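Local coordinates for protein endo-beta-1,4-glucanase (cellulase B) (Bacillus halodurans, PDB 4V2X) that is a three-module endo-beta-1,4-glucanase whose family 5 catalytic barrel, joined to Ig-like and carbohydrate-binding modules, probably hydrolyses beta-glucans such as xyloglucan and mixed-linkage glucans, at residues R131-V136 with N181-Y186. Residues are numbered along the deposited sequence; the frame is centred on the assembly and turned at random.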
ATOM      1  N   ARG A 131       7.836   0.791 -37.746  1.00 15.35           N
ATOM      2  CA  ARG A 131       6.995  -0.336 -38.147  1.00 16.08           C
ATOM      3  C   ARG A 131       5.787  -0.477 -37.217  1.00 15.95           C
ATOM      4  O   ARG A 131       4.668  -0.683 -37.682  1.00 15.84           O
ATOM      5  CB  ARG A 131       7.805  -1.630 -38.191  1.00 16.44           C
ATOM      6  CG  ARG A 131       8.894  -1.624 -39.252  1.00 16.74           C
ATOM      7  CD  ARG A 131       9.172  -3.025 -39.767  1.00 17.03           C
ATOM      8  NE  ARG A 131       9.626  -3.920 -38.700  1.00 17.04           N
ATOM      9  CZ  ARG A 131      10.849  -3.911 -38.173  1.00 17.28           C
ATOM     10  NH1 ARG A 131      11.764  -3.044 -38.583  1.00 17.16           N
ATOM     11  NH2 ARG A 131      11.156  -4.777 -37.214  1.00 17.58           N
ATOM     12  N   VAL A 132       6.016  -0.342 -35.910  1.00 15.52           N
ATOM     13  CA  VAL A 132       4.919  -0.344 -34.937  1.00 15.78           C
ATOM     14  C   VAL A 132       3.970   0.813 -35.250  1.00 15.80           C
ATOM     15  O   VAL A 132       2.754   0.646 -35.330  1.00 15.71           O
ATOM     16  CB  VAL A 132       5.443  -0.216 -33.489  1.00 15.82           C
ATOM     17  CG1 VAL A 132       4.286  -0.035 -32.511  1.00 16.54           C
ATOM     18  CG2 VAL A 132       6.279  -1.438 -33.114  1.00 15.28           C
ATOM     19  N   ASP A 133       4.555   1.987 -35.448  1.00 16.45           N
ATOM     20  CA  ASP A 133       3.813   3.187 -35.791  1.00 18.21           C
ATOM     21  C   ASP A 133       2.912   2.999 -37.023  1.00 18.07           C
ATOM     22  O   ASP A 133       1.750   3.410 -37.028  1.00 17.63           O
ATOM     23  CB  ASP A 133       4.819   4.309 -36.051  1.00 22.07           C
ATOM     24  CG  ASP A 133       4.164   5.602 -36.390  1.00 26.01           C
ATOM     25  OD1 ASP A 133       3.846   5.813 -37.577  1.00 33.71           O
ATOM     26  OD2 ASP A 133       3.989   6.420 -35.472  1.00 32.47           O
ATOM     27  N   GLN A 134       3.457   2.388 -38.070  1.00 17.37           N
ATOM     28  CA  GLN A 134       2.695   2.166 -39.295  1.00 16.68           C
ATOM     29  C   GLN A 134       1.438   1.351 -39.013  1.00 16.38           C
ATOM     30  O   GLN A 134       0.358   1.646 -39.525  1.00 15.67           O
ATOM     31  CB  GLN A 134       3.568   1.465 -40.330  1.00 17.58           C
ATOM     32  CG  GLN A 134       2.876   1.132 -41.647  1.00 18.69           C
ATOM     33  CD  GLN A 134       2.408   2.354 -42.412  1.00 21.37           C
ATOM     34  OE1 GLN A 134       3.089   2.823 -43.329  1.00 23.47           O
ATOM     35  NE2 GLN A 134       1.242   2.876 -42.049  1.00 20.63           N
ATOM     36  N   VAL A 135       1.575   0.338 -38.171  1.00 16.02           N
ATOM     37  CA  VAL A 135       0.430  -0.506 -37.835  1.00 15.24           C
ATOM     38  C   VAL A 135      -0.587   0.260 -36.979  1.00 15.07           C
ATOM     39  O   VAL A 135      -1.793   0.153 -37.196  1.00 15.60           O
ATOM     40  CB  VAL A 135       0.878  -1.813 -37.166  1.00 14.93           C
ATOM     41  CG1 VAL A 135      -0.331  -2.665 -36.833  1.00 14.88           C
ATOM     42  CG2 VAL A 135       1.825  -2.577 -38.089  1.00 14.99           C
ATOM     43  N   VAL A 136      -0.105   1.060 -36.033  1.00 14.15           N
ATOM     44  CA  VAL A 136      -0.981   1.931 -35.252  1.00 14.74           C
ATOM     45  C   VAL A 136      -1.790   2.836 -36.184  1.00 15.40           C
ATOM     46  O   VAL A 136      -3.010   2.944 -36.037  1.00 15.43           O
ATOM     47  CB  VAL A 136      -0.192   2.773 -34.222  1.00 14.32           C
ATOM     48  CG1 VAL A 136      -1.072   3.862 -33.611  1.00 14.58           C
ATOM     49  CG2 VAL A 136       0.377   1.876 -33.128  1.00 14.80           C
ATOM     50  N   ASN A 181       6.319  10.759 -25.816  1.00 22.69           N
ATOM     51  CA  ASN A 181       6.717  11.858 -26.702  1.00 24.47           C
ATOM     52  C   ASN A 181       6.412  11.560 -28.167  1.00 24.66           C
ATOM     53  O   ASN A 181       5.817  12.393 -28.859  1.00 24.70           O
ATOM     54  CB  ASN A 181       8.198  12.183 -26.551  1.00 26.51           C
ATOM     55  CG  ASN A 181       8.630  13.327 -27.450  1.00 29.54           C
ATOM     56  OD1 ASN A 181       9.330  13.121 -28.434  1.00 32.86           O
ATOM     57  ND2 ASN A 181       8.180  14.531 -27.132  1.00 29.60           N
ATOM     58  N   HIS A 182       6.807  10.375 -28.631  1.00 24.04           N
ATOM     59  CA  HIS A 182       6.569   9.959 -30.017  1.00 24.10           C
ATOM     60  C   HIS A 182       5.091  10.037 -30.394  1.00 22.75           C
ATOM     61  O   HIS A 182       4.747  10.544 -31.459  1.00 22.86           O
ATOM     62  CB  HIS A 182       7.083   8.532 -30.259  1.00 25.07           C
ATOM     63  CG  HIS A 182       6.974   8.082 -31.684  1.00 26.31           C
ATOM     64  ND1 HIS A 182       7.908   8.411 -32.643  1.00 28.70           N
ATOM     65  CD2 HIS A 182       6.036   7.334 -32.315  1.00 27.65           C
ATOM     66  CE1 HIS A 182       7.552   7.885 -33.802  1.00 29.28           C
ATOM     67  NE2 HIS A 182       6.419   7.228 -33.630  1.00 29.29           N
ATOM     68  N   PHE A 183       4.220   9.548 -29.515  1.00 21.00           N
ATOM     69  CA  PHE A 183       2.796   9.436 -29.829  1.00 20.10           C
ATOM     70  C   PHE A 183       1.929  10.582 -29.296  1.00 20.64           C
ATOM     71  O   PHE A 183       0.706  10.530 -29.415  1.00 21.38           O
ATOM     72  CB  PHE A 183       2.260   8.088 -29.314  1.00 19.26           C
ATOM     73  CG  PHE A 183       2.736   6.905 -30.107  1.00 18.69           C
ATOM     74  CD1 PHE A 183       2.324   6.729 -31.419  1.00 19.19           C
ATOM     75  CD2 PHE A 183       3.591   5.961 -29.542  1.00 19.43           C
ATOM     76  CE1 PHE A 183       2.751   5.640 -32.163  1.00 19.63           C
ATOM     77  CE2 PHE A 183       4.016   4.864 -30.278  1.00 19.28           C
ATOM     78  CZ  PHE A 183       3.602   4.708 -31.593  1.00 19.61           C
ATOM     79  N   LYS A 184       2.541  11.628 -28.740  1.00 21.23           N
ATOM     80  CA  LYS A 184       1.782  12.643 -28.000  1.00 22.10           C
ATOM     81  C   LYS A 184       0.667  13.317 -28.796  1.00 21.97           C
ATOM     82  O   LYS A 184      -0.374  13.652 -28.226  1.00 21.80           O
ATOM     83  CB  LYS A 184       2.709  13.708 -27.396  1.00 23.38           C
ATOM     84  CG  LYS A 184       3.413  14.616 -28.394  1.00 25.41           C
ATOM     85  CD  LYS A 184       4.436  15.487 -27.682  1.00 28.11           C
ATOM     86  CE  LYS A 184       5.390  16.145 -28.667  1.00 31.06           C
ATOM     87  NZ  LYS A 184       4.658  16.988 -29.647  1.00 32.33           N
ATOM     88  N   ASP A 185       0.869  13.505 -30.098  1.00 22.00           N
ATOM     89  CA  ASP A 185      -0.124  14.193 -30.935  1.00 22.87           C
ATOM     90  C   ASP A 185      -1.097  13.251 -31.652  1.00 22.97           C
ATOM     91  O   ASP A 185      -1.941  13.702 -32.423  1.00 22.64           O
ATOM     92  CB  ASP A 185       0.582  15.101 -31.949  1.00 23.83           C
ATOM     93  CG  ASP A 185       1.314  16.251 -31.285  1.00 25.08           C
ATOM     94  OD1 ASP A 185       0.742  16.880 -30.373  1.00 25.50           O
ATOM     95  OD2 ASP A 185       2.465  16.522 -31.672  1.00 28.97           O
ATOM     96  N   TYR A 186      -0.997  11.951 -31.383  1.00 22.73           N
ATOM     97  CA  TYR A 186      -1.909  10.965 -31.974  1.00 21.93           C
ATOM     98  C   TYR A 186      -3.308  11.091 -31.380  1.00 20.76           C
ATOM     99  O   TYR A 186      -3.449  11.509 -30.235  1.00 21.44           O
ATOM    100  CB  TYR A 186      -1.386   9.543 -31.764  1.00 21.35           C
ATOM    101  CG  TYR A 186      -0.362   9.133 -32.788  1.00 21.74           C
ATOM    102  CD1 TYR A 186       0.802   9.875 -32.978  1.00 22.78           C
ATOM    103  CD2 TYR A 186      -0.552   8.000 -33.569  1.00 22.21           C
ATOM    104  CE1 TYR A 186       1.736   9.506 -33.929  1.00 23.97           C
ATOM    105  CE2 TYR A 186       0.380   7.619 -34.513  1.00 22.60           C
ATOM    106  CZ  TYR A 186       1.522   8.373 -34.686  1.00 24.04           C
ATOM    107  OH  TYR A 186       2.436   7.998 -35.634  1.00 26.67           O
TER
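Asp133 meets His182, Phe183 and Tyr186 in a largely buried contact on the outer layer of the catalytic (beta/alpha)8 barrel, between helix 126-141 and the C-terminal part of helix 165-183 with the turn that follows; here a carboxylate enters a small group of aromatic rings. Asp133 and Val136 belong to helix 126-141; their partners lie near the end of helix 165-183 and in the type I turn from Phe183 to Tyr186, just before strand 190-193. The contact illustrates how one acidic side chain can bridge a barrel helix to such a region. With CG anti to the backbone N (chi1 -179°), Asp133 extends from its helix and presents OD2 to the rings. His182 NE2 donates to Asp133 OD2 over 3.2 Å with a moderately bent N-H angle of 148°; the carboxylate reaches the edge of the imidazole, the two planes standing nearly perpendicular. Asp133 OD2 is also modelled too near the Tyr186 hydroxyl for its position to be certain, so this bond deserves some caution. The tyrosine OH has a hydrogen bond to Gln137, one turn along from Asp133.

Within the second segment the rings follow one another edge toward face: His182 CD2 points over the centre of the Phe183 ring, 3.5 Å above its plane, while Phe183 CD1 sits at a similar height over a face of the Tyr186 ring. On the side nearer the barrel strands, Val136 CG1 approaches Tyr186 CE2 at 4.1 Å and, more loosely, Phe183 CE1 at 4.5 Å. Val136 and Phe183 both rest on Ile148 and Leu190 of the underlying barrel strands, so the apolar half continues inward to the sheet. Chemically, the contact pairs this apolar base with a buried carboxylate that appears to accept an imidazole N-H.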